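Local coordinates for sporulation and cell division protein SsgA (Streptomyces sp. Ag82_O1-9, PDB 6SLC) that is an SsgA-like protein that probably helps to control septum formation during sporulation-specific cell division in Streptomyces, at residues S39-T51 and Y55-E67. Residues are numbered along the deposited sequence; the frame is centred on the assembly and turned at random.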
ATOM      1  N   SER A  39     -30.200   0.473  15.921  1.00134.83           N
ATOM      2  CA  SER A  39     -29.062  -0.463  15.719  1.00128.33           C
ATOM      3  C   SER A  39     -27.982   0.121  14.796  1.00110.01           C
ATOM      4  O   SER A  39     -28.310   0.639  13.717  1.00108.23           O
ATOM      5  CB  SER A  39     -29.541  -1.799  15.235  1.00134.08           C
ATOM      6  OG  SER A  39     -28.527  -2.780  15.382  1.00140.05           O
ATOM      7  N   SER A  40     -26.727  -0.008  15.228  1.00 93.10           N
ATOM      8  CA  SER A  40     -25.523   0.450  14.494  1.00 91.30           C
ATOM      9  C   SER A  40     -24.427  -0.615  14.600  1.00 80.37           C
ATOM     10  O   SER A  40     -24.428  -1.364  15.570  1.00 75.77           O
ATOM     11  CB  SER A  40     -25.042   1.778  15.009  1.00 88.61           C
ATOM     12  OG  SER A  40     -24.267   1.598  16.182  1.00 93.43           O
ATOM     13  N   LEU A  41     -23.508  -0.647  13.638  1.00 77.43           N
ATOM     14  CA  LEU A  41     -22.335  -1.558  13.645  1.00 74.94           C
ATOM     15  C   LEU A  41     -21.072  -0.710  13.603  1.00 72.96           C
ATOM     16  O   LEU A  41     -21.048   0.349  12.969  1.00 72.40           O
ATOM     17  CB  LEU A  41     -22.414  -2.495  12.436  1.00 73.81           C
ATOM     18  CG  LEU A  41     -23.622  -3.431  12.412  1.00 75.80           C
ATOM     19  CD1 LEU A  41     -23.735  -4.141  11.074  1.00 75.18           C
ATOM     20  CD2 LEU A  41     -23.561  -4.455  13.532  1.00 75.05           C
ATOM     21  N   PRO A  42     -19.972  -1.173  14.229  1.00 68.14           N
ATOM     22  CA  PRO A  42     -18.718  -0.435  14.241  1.00 70.93           C
ATOM     23  C   PRO A  42     -18.008  -0.577  12.890  1.00 69.96           C
ATOM     24  O   PRO A  42     -17.915  -1.692  12.368  1.00 67.54           O
ATOM     25  CB  PRO A  42     -17.908  -1.117  15.355  1.00 71.21           C
ATOM     26  CG  PRO A  42     -18.378  -2.550  15.305  1.00 70.73           C
ATOM     27  CD  PRO A  42     -19.848  -2.458  14.926  1.00 71.83           C
ATOM     28  N   VAL A  43     -17.515   0.544  12.359  1.00 62.02           N
ATOM     29  CA  VAL A  43     -16.668   0.557  11.138  1.00 55.89           C
ATOM     30  C   VAL A  43     -15.413   1.347  11.461  1.00 54.70           C
ATOM     31  O   VAL A  43     -15.410   2.572  11.356  1.00 56.26           O
ATOM     32  CB  VAL A  43     -17.418   1.158   9.941  1.00 57.55           C
ATOM     33  CG1 VAL A  43     -16.537   1.175   8.709  1.00 62.07           C
ATOM     34  CG2 VAL A  43     -18.716   0.427   9.665  1.00 58.83           C
ATOM     35  N   PRO A  44     -14.301   0.681  11.833  1.00 52.81           N
ATOM     36  CA  PRO A  44     -13.006   1.345  11.870  1.00 54.41           C
ATOM     37  C   PRO A  44     -12.715   1.878  10.461  1.00 55.76           C
ATOM     38  O   PRO A  44     -12.994   1.195   9.489  1.00 56.33           O
ATOM     39  CB  PRO A  44     -11.989   0.262  12.272  1.00 56.61           C
ATOM     40  CG  PRO A  44     -12.823  -0.927  12.724  1.00 55.31           C
ATOM     41  CD  PRO A  44     -14.195  -0.753  12.115  1.00 52.40           C
ATOM     42  N   ALA A  45     -12.217   3.107  10.373  1.00 55.07           N
ATOM     43  CA  ALA A  45     -11.925   3.775   9.093  1.00 52.26           C
ATOM     44  C   ALA A  45     -10.582   4.463   9.226  1.00 51.66           C
ATOM     45  O   ALA A  45     -10.292   4.978  10.307  1.00 62.22           O
ATOM     46  CB  ALA A  45     -13.012   4.741   8.750  1.00 55.52           C
ATOM     47  N   GLY A  46      -9.761   4.345   8.189  1.00 49.41           N
ATOM     48  CA  GLY A  46      -8.524   5.118   8.034  1.00 46.09           C
ATOM     49  C   GLY A  46      -8.772   6.254   7.067  1.00 46.17           C
ATOM     50  O   GLY A  46      -9.353   6.001   6.000  1.00 46.17           O
ATOM     51  N   LEU A  47      -8.437   7.473   7.467  1.00 44.27           N
ATOM     52  CA  LEU A  47      -8.467   8.644   6.569  1.00 43.93           C
ATOM     53  C   LEU A  47      -7.015   8.975   6.248  1.00 43.66           C
ATOM     54  O   LEU A  47      -6.156   8.842   7.137  1.00 46.12           O
ATOM     55  CB  LEU A  47      -9.178   9.806   7.260  1.00 43.16           C
ATOM     56  CG  LEU A  47     -10.644   9.586   7.615  1.00 47.16           C
ATOM     57  CD1 LEU A  47     -11.245  10.902   8.117  1.00 53.79           C
ATOM     58  CD2 LEU A  47     -11.466   9.053   6.445  1.00 54.89           C
ATOM     59  N   ARG A  48      -6.755   9.341   5.008  1.00 44.47           N
ATOM     60  CA  ARG A  48      -5.400   9.689   4.519  1.00 47.89           C
ATOM     61  C   ARG A  48      -5.547  10.954   3.655  1.00 46.49           C
ATOM     62  O   ARG A  48      -6.500  11.041   2.854  1.00 47.48           O
ATOM     63  CB  ARG A  48      -4.896   8.416   3.835  1.00 53.69           C
ATOM     64  CG  ARG A  48      -3.656   8.499   2.965  1.00 65.68           C
ATOM     65  CD  ARG A  48      -3.806   7.476   1.833  1.00 64.85           C
ATOM     66  NE  ARG A  48      -2.642   7.578   0.988  1.00 69.99           N
ATOM     67  CZ  ARG A  48      -1.467   7.035   1.254  1.00 76.88           C
ATOM     68  NH1 ARG A  48      -1.309   6.302   2.346  1.00 89.75           N
ATOM     69  NH2 ARG A  48      -0.456   7.207   0.416  1.00 74.10           N
ATOM     70  N   TYR A  49      -4.707  11.947   3.903  1.00 43.09           N
ATOM     71  CA  TYR A  49      -4.562  13.148   3.054  1.00 44.87           C
ATOM     72  C   TYR A  49      -3.162  13.150   2.440  1.00 42.48           C
ATOM     73  O   TYR A  49      -2.195  13.052   3.201  1.00 45.80           O
ATOM     74  CB  TYR A  49      -4.818  14.400   3.880  1.00 47.20           C
ATOM     75  CG  TYR A  49      -4.718  15.661   3.072  1.00 52.94           C
ATOM     76  CD1 TYR A  49      -5.728  16.013   2.187  1.00 53.48           C
ATOM     77  CD2 TYR A  49      -3.615  16.499   3.180  1.00 55.98           C
ATOM     78  CE1 TYR A  49      -5.656  17.173   1.437  1.00 49.03           C
ATOM     79  CE2 TYR A  49      -3.521  17.659   2.430  1.00 54.59           C
ATOM     80  CZ  TYR A  49      -4.547  17.991   1.556  1.00 51.03           C
ATOM     81  OH  TYR A  49      -4.479  19.125   0.822  1.00 48.44           O
ATOM     82  N   ASP A  50      -3.084  13.251   1.112  1.00 40.49           N
ATOM     83  CA  ASP A  50      -1.826  13.284   0.331  1.00 43.94           C
ATOM     84  C   ASP A  50      -1.673  14.674  -0.294  1.00 46.67           C
ATOM     85  O   ASP A  50      -2.539  15.071  -1.048  1.00 51.96           O
ATOM     86  CB  ASP A  50      -1.813  12.156  -0.697  1.00 47.17           C
ATOM     87  CG  ASP A  50      -1.829  10.778  -0.052  1.00 53.17           C
ATOM     88  OD1 ASP A  50      -2.911  10.284   0.173  1.00 61.68           O
ATOM     89  OD2 ASP A  50      -0.766  10.238   0.268  1.00 62.28           O
ATOM     90  N   THR A  51      -0.593  15.384   0.011  1.00 49.26           N
ATOM     91  CA  THR A  51      -0.337  16.751  -0.509  1.00 50.98           C
ATOM     92  C   THR A  51      -0.182  16.715  -2.032  1.00 57.41           C
ATOM     93  O   THR A  51      -0.440  17.754  -2.658  1.00 64.11           O
ATOM     94  CB  THR A  51       0.871  17.388   0.175  1.00 47.76           C
ATOM     95  OG1 THR A  51       2.006  16.618  -0.197  1.00 48.92           O
ATOM     96  CG2 THR A  51       0.730  17.432   1.679  1.00 44.86           C
ATOM     97  N   TYR A  55      -6.813  18.086  -3.134  1.00 43.98           N
ATOM     98  CA  TYR A  55      -8.284  18.288  -3.080  1.00 45.30           C
ATOM     99  C   TYR A  55      -8.989  17.097  -2.430  1.00 47.52           C
ATOM    100  O   TYR A  55     -10.201  17.229  -2.148  1.00 40.58           O
ATOM    101  CB  TYR A  55      -8.851  18.512  -4.483  1.00 47.37           C
ATOM    102  CG  TYR A  55      -8.429  19.829  -5.083  1.00 46.24           C
ATOM    103  CD1 TYR A  55      -8.943  21.029  -4.609  1.00 45.73           C
ATOM    104  CD2 TYR A  55      -7.481  19.876  -6.087  1.00 47.48           C
ATOM    105  CE1 TYR A  55      -8.541  22.240  -5.135  1.00 47.36           C
ATOM    106  CE2 TYR A  55      -7.065  21.079  -6.626  1.00 51.81           C
ATOM    107  CZ  TYR A  55      -7.599  22.264  -6.154  1.00 53.91           C
ATOM    108  OH  TYR A  55      -7.171  23.434  -6.716  1.00 58.20           O
ATOM    109  N   ALA A  56      -8.284  15.981  -2.205  1.00 49.54           N
ATOM    110  CA  ALA A  56      -8.925  14.687  -1.871  1.00 47.48           C
ATOM    111  C   ALA A  56      -8.625  14.258  -0.438  1.00 47.06           C
ATOM    112  O   ALA A  56      -7.574  14.597   0.122  1.00 43.05           O
ATOM    113  CB  ALA A  56      -8.514  13.615  -2.834  1.00 45.78           C
ATOM    114  N   VAL A  57      -9.569  13.517   0.126  1.00 47.03           N
ATOM    115  CA  VAL A  57      -9.363  12.677   1.326  1.00 43.36           C
ATOM    116  C   VAL A  57      -9.711  11.247   0.935  1.00 45.32           C
ATOM    117  O   VAL A  57     -10.802  11.036   0.373  1.00 41.14           O
ATOM    118  CB  VAL A  57     -10.193  13.187   2.501  1.00 45.69           C
ATOM    119  CG1 VAL A  57     -10.190  12.195   3.662  1.00 46.28           C
ATOM    120  CG2 VAL A  57      -9.678  14.552   2.950  1.00 48.70           C
ATOM    121  N   HIS A  58      -8.795  10.309   1.203  1.00 46.73           N
ATOM    122  CA  HIS A  58      -8.989   8.857   0.945  1.00 42.23           C
ATOM    123  C   HIS A  58      -9.474   8.214   2.230  1.00 41.15           C
ATOM    124  O   HIS A  58      -8.847   8.439   3.277  1.00 43.19           O
ATOM    125  CB  HIS A  58      -7.712   8.257   0.370  1.00 44.29           C
ATOM    126  CG  HIS A  58      -7.356   8.868  -0.947  1.00 55.40           C
ATOM    127  ND1 HIS A  58      -7.860   8.373  -2.153  1.00 58.83           N
ATOM    128  CD2 HIS A  58      -6.592   9.947  -1.254  1.00 54.63           C
ATOM    129  CE1 HIS A  58      -7.413   9.124  -3.140  1.00 59.75           C
ATOM    130  NE2 HIS A  58      -6.628  10.096  -2.614  1.00 54.89           N
ATOM    131  N   ALA A  59     -10.578   7.478   2.149  1.00 40.87           N
ATOM    132  CA  ALA A  59     -11.155   6.751   3.298  1.00 42.23           C
ATOM    133  C   ALA A  59     -11.082   5.247   3.018  1.00 41.59           C
ATOM    134  O   ALA A  59     -11.477   4.815   1.928  1.00 42.24           O
ATOM    135  CB  ALA A  59     -12.560   7.225   3.554  1.00 42.74           C
ATOM    136  N   THR A  60     -10.550   4.486   3.970  1.00 46.89           N
ATOM    137  CA  THR A  60     -10.635   2.999   4.011  1.00 43.57           C
ATOM    138  C   THR A  60     -11.596   2.582   5.134  1.00 44.44           C
ATOM    139  O   THR A  60     -11.289   2.824   6.306  1.00 49.73           O
ATOM    140  CB  THR A  60      -9.249   2.392   4.199  1.00 44.85           C
ATOM    141  OG1 THR A  60      -8.395   2.849   3.151  1.00 44.61           O
ATOM    142  CG2 THR A  60      -9.285   0.888   4.178  1.00 49.28           C
ATOM    143  N   PHE A  61     -12.757   2.041   4.782  1.00 44.57           N
ATOM    144  CA  PHE A  61     -13.736   1.458   5.731  1.00 50.04           C
ATOM    145  C   PHE A  61     -13.417  -0.027   5.915  1.00 49.32           C
ATOM    146  O   PHE A  61     -13.506  -0.789   4.941  1.00 50.61           O
ATOM    147  CB  PHE A  61     -15.156   1.661   5.205  1.00 53.20           C
ATOM    148  CG  PHE A  61     -15.497   3.095   4.920  1.00 53.57           C
ATOM    149  CD1 PHE A  61     -15.491   4.040   5.930  1.00 55.61           C
ATOM    150  CD2 PHE A  61     -15.833   3.496   3.641  1.00 58.82           C
ATOM    151  CE1 PHE A  61     -15.792   5.366   5.659  1.00 62.00           C
ATOM    152  CE2 PHE A  61     -16.137   4.822   3.372  1.00 62.55           C
ATOM    153  CZ  PHE A  61     -16.095   5.758   4.377  1.00 60.88           C
ATOM    154  N   HIS A  62     -13.010  -0.416   7.119  1.00 53.83           N
ATOM    155  CA  HIS A  62     -12.751  -1.835   7.480  1.00 55.51           C
ATOM    156  C   HIS A  62     -14.100  -2.479   7.794  1.00 55.25           C
ATOM    157  O   HIS A  62     -14.574  -2.315   8.932  1.00 58.30           O
ATOM    158  CB  HIS A  62     -11.733  -1.914   8.619  1.00 55.95           C
ATOM    159  CG  HIS A  62     -10.420  -1.304   8.264  1.00 54.77           C
ATOM    160  ND1 HIS A  62      -9.427  -2.007   7.594  1.00 53.65           N
ATOM    161  CD2 HIS A  62      -9.950  -0.053   8.463  1.00 53.04           C
ATOM    162  CE1 HIS A  62      -8.389  -1.207   7.403  1.00 57.23           C
ATOM    163  NE2 HIS A  62      -8.688   0.003   7.929  1.00 57.59           N
ATOM    164  N   THR A  63     -14.726  -3.095   6.788  1.00 54.75           N
ATOM    165  CA  THR A  63     -16.109  -3.640   6.866  1.00 65.91           C
ATOM    166  C   THR A  63     -16.106  -5.104   7.339  1.00 68.23           C
ATOM    167  O   THR A  63     -17.204  -5.631   7.590  1.00 69.03           O
ATOM    168  CB  THR A  63     -16.837  -3.489   5.528  1.00 62.96           C
ATOM    169  OG1 THR A  63     -16.034  -4.100   4.518  1.00 62.59           O
ATOM    170  CG2 THR A  63     -17.106  -2.038   5.201  1.00 64.40           C
ATOM    171  N   GLY A  64     -14.930  -5.728   7.427  1.00 61.78           N
ATOM    172  CA  GLY A  64     -14.721  -7.069   7.999  1.00 61.98           C
ATOM    173  C   GLY A  64     -13.241  -7.317   8.204  1.00 66.65           C
ATOM    174  O   GLY A  64     -12.447  -6.392   7.925  1.00 67.51           O
ATOM    175  N   ALA A  65     -12.870  -8.491   8.716  1.00 70.33           N
ATOM    176  CA  ALA A  65     -11.495  -8.755   9.201  1.00 76.91           C
ATOM    177  C   ALA A  65     -10.498  -8.507   8.060  1.00 73.35           C
ATOM    178  O   ALA A  65      -9.495  -7.782   8.280  1.00 78.67           O
ATOM    179  CB  ALA A  65     -11.394 -10.158   9.750  1.00 80.31           C
ATOM    180  N   GLU A  66     -10.766  -9.085   6.885  1.00 65.97           N
ATOM    181  CA  GLU A  66      -9.867  -9.009   5.705  1.00 61.94           C
ATOM    182  C   GLU A  66     -10.661  -8.483   4.502  1.00 57.87           C
ATOM    183  O   GLU A  66     -10.440  -8.987   3.390  1.00 48.48           O
ATOM    184  CB  GLU A  66      -9.255 -10.386   5.469  1.00 63.40           C
ATOM    185  CG  GLU A  66      -8.350 -10.855   6.600  1.00 71.52           C
ATOM    186  CD  GLU A  66      -8.022 -12.340   6.527  1.00 74.25           C
ATOM    187  OE1 GLU A  66      -6.847 -12.680   6.300  1.00 69.33           O
ATOM    188  OE2 GLU A  66      -8.966 -13.150   6.657  1.00 76.48           O
ATOM    189  N   GLU A  67     -11.544  -7.494   4.725  1.00 59.25           N
ATOM    190  CA  GLU A  67     -12.203  -6.745   3.629  1.00 62.70           C
ATOM    191  C   GLU A  67     -12.254  -5.240   3.945  1.00 57.55           C
ATOM    192  O   GLU A  67     -12.437  -4.841   5.117  1.00 55.70           O
ATOM    193  CB  GLU A  67     -13.547  -7.381   3.281  1.00 70.74           C
ATOM    194  CG  GLU A  67     -14.633  -7.248   4.324  1.00 88.64           C
ATOM    195  CD  GLU A  67     -16.009  -7.610   3.764  1.00106.49           C
ATOM    196  OE1 GLU A  67     -17.014  -6.988   4.169  1.00 99.77           O
ATOM    197  OE2 GLU A  67     -16.075  -8.530   2.904  1.00110.81           O
TER
HETATM  198  O   HOH W   1      -7.148   5.434   3.479  1.00 48.10           O
HETATM  199  O   HOH W   2      -5.299  13.444  -0.438  1.00 43.96           O
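The carbonyl oxygen of G46 takes one strong hydrogen bond, from T60 N at 2.8 Å along an almost straight N-H...O line (170°), a CA-H...O contact from A59 CA and a weak hydrogen bond from a water that also binds T60 OG1. G46 N returns a bond to T60 O, so the two residues form a hydrogen-bonded antiparallel pair. R48 and H58 repeat this exchange, and H62 N makes a hydrogen bond to P44 O at 2.9 Å. Beyond R48 and H58, toward the turn, a water bridges D50 N and A56 O. Strands 40-50 and 56-64, joined by a short turn, form a beta hairpin in the curved antiparallel sheet of the barrel, with 19-34 beside the first and 67-74 beside the second.

On the face bearing A45, L47, A59 and F61, CD2 of L47 rests on A59 CB at 3.6 Å, while L47 also packs against L124 and F127 of helix 121-134. F61 CD1 approaches A45 CB, and V43 CG1 meets F61 CB at 3.8 Å. The Y49 ring brings its CD1 edge within 3.1 Å of A56 O, near the ring plane, and its hydroxyl is hydrogen-bonded to P54 O.

The opposite face carries R48, D50, H58, T60 and H62. R48 bends at chi2 (-148°), which brings NE to D50 OD1 in a salt bridge with weak hydrogen-bond geometry; D50 OD2 is held by N22 and T24. D50 OD1 comes 4.0 Å from H58 CD2, the two side chains crossing at about a right angle with their planes 69° apart, and H58 NE2 is hydrogen-bonded to D53 OD2. Farther along, T60 CG2 lies 3.8 Å above the H62 ring plane, offset toward the rim, while the H62 ring turns its CD2 edge to P44 O, which lies near the ring plane.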